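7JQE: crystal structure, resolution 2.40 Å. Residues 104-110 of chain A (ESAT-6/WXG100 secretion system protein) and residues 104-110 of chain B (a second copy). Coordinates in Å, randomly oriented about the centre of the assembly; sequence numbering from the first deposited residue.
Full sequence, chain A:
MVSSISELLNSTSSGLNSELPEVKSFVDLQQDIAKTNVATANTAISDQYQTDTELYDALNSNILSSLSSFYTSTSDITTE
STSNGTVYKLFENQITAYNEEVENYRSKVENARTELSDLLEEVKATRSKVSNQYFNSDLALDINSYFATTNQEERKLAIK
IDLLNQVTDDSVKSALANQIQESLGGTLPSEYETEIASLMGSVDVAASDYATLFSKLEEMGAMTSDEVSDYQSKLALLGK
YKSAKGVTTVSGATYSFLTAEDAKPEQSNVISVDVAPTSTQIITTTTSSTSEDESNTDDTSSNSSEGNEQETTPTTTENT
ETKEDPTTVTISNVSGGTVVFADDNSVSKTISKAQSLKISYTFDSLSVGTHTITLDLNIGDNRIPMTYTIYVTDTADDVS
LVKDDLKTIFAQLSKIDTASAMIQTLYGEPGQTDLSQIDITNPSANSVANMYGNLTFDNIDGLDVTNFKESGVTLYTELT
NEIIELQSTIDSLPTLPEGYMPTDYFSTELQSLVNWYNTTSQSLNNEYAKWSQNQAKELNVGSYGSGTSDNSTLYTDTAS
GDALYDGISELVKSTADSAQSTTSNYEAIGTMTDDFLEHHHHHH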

# COMPACT_ATOMS: atom_id res chain seq x y z
N ASN A 104 42.01 68.14 37.27
CA ASN A 104 40.81 67.73 36.56
C ASN A 104 41.14 66.91 35.32
O ASN A 104 40.39 66.00 34.96
CB ASN A 104 39.98 68.96 36.19
CG ASN A 104 38.59 68.59 35.70
OD1 ASN A 104 38.04 67.55 36.06
ND2 ASN A 104 38.01 69.46 34.87
N TYR A 105 42.27 67.21 34.67
CA TYR A 105 42.68 66.45 33.50
C TYR A 105 42.97 64.99 33.87
O TYR A 105 42.50 64.07 33.20
CB TYR A 105 43.91 67.10 32.86
CG TYR A 105 44.31 66.53 31.52
CD1 TYR A 105 43.96 67.17 30.34
CD2 TYR A 105 45.05 65.36 31.43
CE1 TYR A 105 44.33 66.67 29.11
CE2 TYR A 105 45.42 64.84 30.21
CZ TYR A 105 45.06 65.50 29.05
OH TYR A 105 45.43 64.99 27.83
N ARG A 106 43.75 64.78 34.93
CA ARG A 106 44.09 63.42 35.33
C ARG A 106 42.87 62.68 35.86
O ARG A 106 42.72 61.47 35.63
CB ARG A 106 45.21 63.44 36.37
CG ARG A 106 45.63 62.06 36.85
CD ARG A 106 46.85 62.13 37.74
NE ARG A 106 46.65 63.01 38.89
CZ ARG A 106 45.96 62.68 39.98
NH1 ARG A 106 45.83 63.54 40.97
NH2 ARG A 106 45.39 61.48 40.06
N SER A 107 41.99 63.38 36.58
CA SER A 107 40.80 62.72 37.11
C SER A 107 39.87 62.26 35.99
O SER A 107 39.27 61.18 36.09
CB SER A 107 40.05 63.66 38.06
OG SER A 107 39.36 64.66 37.33
N LYS A 108 39.75 63.05 34.93
CA LYS A 108 38.95 62.63 33.79
C LYS A 108 39.58 61.43 33.09
O LYS A 108 38.88 60.49 32.70
CB LYS A 108 38.75 63.79 32.81
CG LYS A 108 37.71 64.79 33.26
CD LYS A 108 37.37 65.79 32.17
CE LYS A 108 36.35 66.80 32.66
NZ LYS A 108 35.98 67.80 31.61
N VAL A 109 40.90 61.44 32.92
CA VAL A 109 41.59 60.29 32.34
C VAL A 109 41.33 59.04 33.18
O VAL A 109 41.06 57.96 32.64
CB VAL A 109 43.10 60.58 32.21
CG1 VAL A 109 43.86 59.28 31.98
CG2 VAL A 109 43.35 61.55 31.07
N GLU A 110 41.42 59.17 34.50
CA GLU A 110 41.13 58.02 35.36
C GLU A 110 39.66 57.64 35.32
O GLU A 110 39.33 56.45 35.44
CB GLU A 110 41.57 58.33 36.80
CG GLU A 110 43.07 58.48 36.95
CD GLU A 110 43.45 59.11 38.28
OE1 GLU A 110 42.58 59.23 39.16
OE2 GLU A 110 44.63 59.50 38.44
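Chain B 104-110: NYRSKVE

Residues 104-110 are helical in both chains, each stretch lying within a longer helix, and an exact two-fold axis relates the two copies. The helices run in broadly the same direction, with 30° between their N-to-C vectors and a closest axial approach of 12.2 Å. At this spacing the backbones do not touch, and contact is made by side chains, the short Val A109 and Val B109 where the CA atoms come nearest and the longer Tyr A105 and Tyr B105 beside them. The backbones come nearest at residue 109, where Val A109 CA and Val B109 CA are 7.6 Å apart; toward the N terminus, Tyr A105 CA lies 9.4 Å from Arg B106 CA. Within each helix the i to i+4 hydrogen bonds are regular, as in Val B109 N to Tyr B105 O at 3.1 Å.

Val A109 and Val B109 direct their CA-to-CB bonds toward the opposing helix, and their CG2 atoms meet at 3.6 Å. The tyrosines start out sideways, but with chi1 near 180° (t) their rings reach across. Tyr A105 CE2 approaches Tyr B105 CE2 to 3.3 Å; the rings meet rim to rim, centroids 5.8 Å apart and planes inclined at 58°, and neither lies over the face of the other. Each hydroxyl also reaches the partner helix: Tyr B105 OH lies 3.4 Å from Arg A106 CG and 3.8 Å from Val A109 CG1, and Tyr A105 OH makes the equivalent contacts with chain B.

No hydrogen bond joins the two stretches, and the 275 Å² buried between them reflects van der Waals packing. Arg B106 offers its aliphatic portion to the tyrosine while its guanidinium is engaged within its own helix, Arg B106 NH2 forming a salt bridge with Glu B110 OE2 at 2.7 Å. Ser B107, whose CA-to-CB bond points away from chain A, hydrogen-bonds through OG to Asn B104 O at 2.9 Å.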

# COMPACT_ATOMS: atom_id res chain seq x y z
N ASN B 104 54.29 64.16 27.06
CA ASN B 104 54.15 62.72 26.87
C ASN B 104 52.84 62.21 27.46
O ASN B 104 52.25 61.27 26.93
CB ASN B 104 55.35 62.00 27.49
CG ASN B 104 55.41 60.53 27.09
OD1 ASN B 104 54.91 60.15 26.04
ND2 ASN B 104 56.02 59.71 27.94
N TYR B 105 52.38 62.82 28.56
CA TYR B 105 51.12 62.41 29.16
C TYR B 105 49.95 62.66 28.21
O TYR B 105 49.11 61.78 27.99
CB TYR B 105 50.91 63.16 30.48
CG TYR B 105 49.74 62.68 31.31
CD1 TYR B 105 49.94 61.82 32.39
CD2 TYR B 105 48.45 63.08 31.03
CE1 TYR B 105 48.88 61.39 33.16
CE2 TYR B 105 47.38 62.65 31.79
CZ TYR B 105 47.60 61.80 32.85
OH TYR B 105 46.54 61.36 33.61
N ARG B 106 49.89 63.86 27.63
CA ARG B 106 48.79 64.18 26.72
C ARG B 106 48.88 63.37 25.43
O ARG B 106 47.86 62.97 24.88
CB ARG B 106 48.78 65.68 26.42
CG ARG B 106 47.66 66.11 25.48
CD ARG B 106 47.59 67.62 25.35
NE ARG B 106 48.86 68.20 24.91
CZ ARG B 106 49.30 68.18 23.66
NH1 ARG B 106 50.46 68.74 23.35
NH2 ARG B 106 48.57 67.60 22.71
N SER B 107 50.10 63.13 24.94
CA SER B 107 50.25 62.36 23.71
C SER B 107 49.79 60.92 23.90
O SER B 107 49.18 60.33 23.00
CB SER B 107 51.71 62.39 23.24
OG SER B 107 52.51 61.55 24.04
N LYS B 108 50.07 60.33 25.07
CA LYS B 108 49.58 58.99 25.35
C LYS B 108 48.06 58.97 25.46
O LYS B 108 47.41 58.05 24.94
CB LYS B 108 50.22 58.44 26.63
CG LYS B 108 51.65 57.97 26.43
CD LYS B 108 52.17 57.22 27.65
CE LYS B 108 53.61 56.78 27.44
NZ LYS B 108 54.16 56.03 28.61
N VAL B 109 47.47 59.97 26.12
CA VAL B 109 46.02 60.06 26.18
C VAL B 109 45.43 60.14 24.78
O VAL B 109 44.43 59.48 24.47
CB VAL B 109 45.60 61.27 27.04
CG1 VAL B 109 44.13 61.61 26.80
CG2 VAL B 109 45.84 60.98 28.51
N GLU B 110 46.03 60.96 23.91
CA GLU B 110 45.54 61.05 22.54
C GLU B 110 45.80 59.76 21.77
O GLU B 110 45.00 59.40 20.90
CB GLU B 110 46.19 62.24 21.83
CG GLU B 110 45.78 63.58 22.40
CD GLU B 110 46.68 64.71 21.93
OE1 GLU B 110 47.48 64.49 21.00
OE2 GLU B 110 46.59 65.82 22.50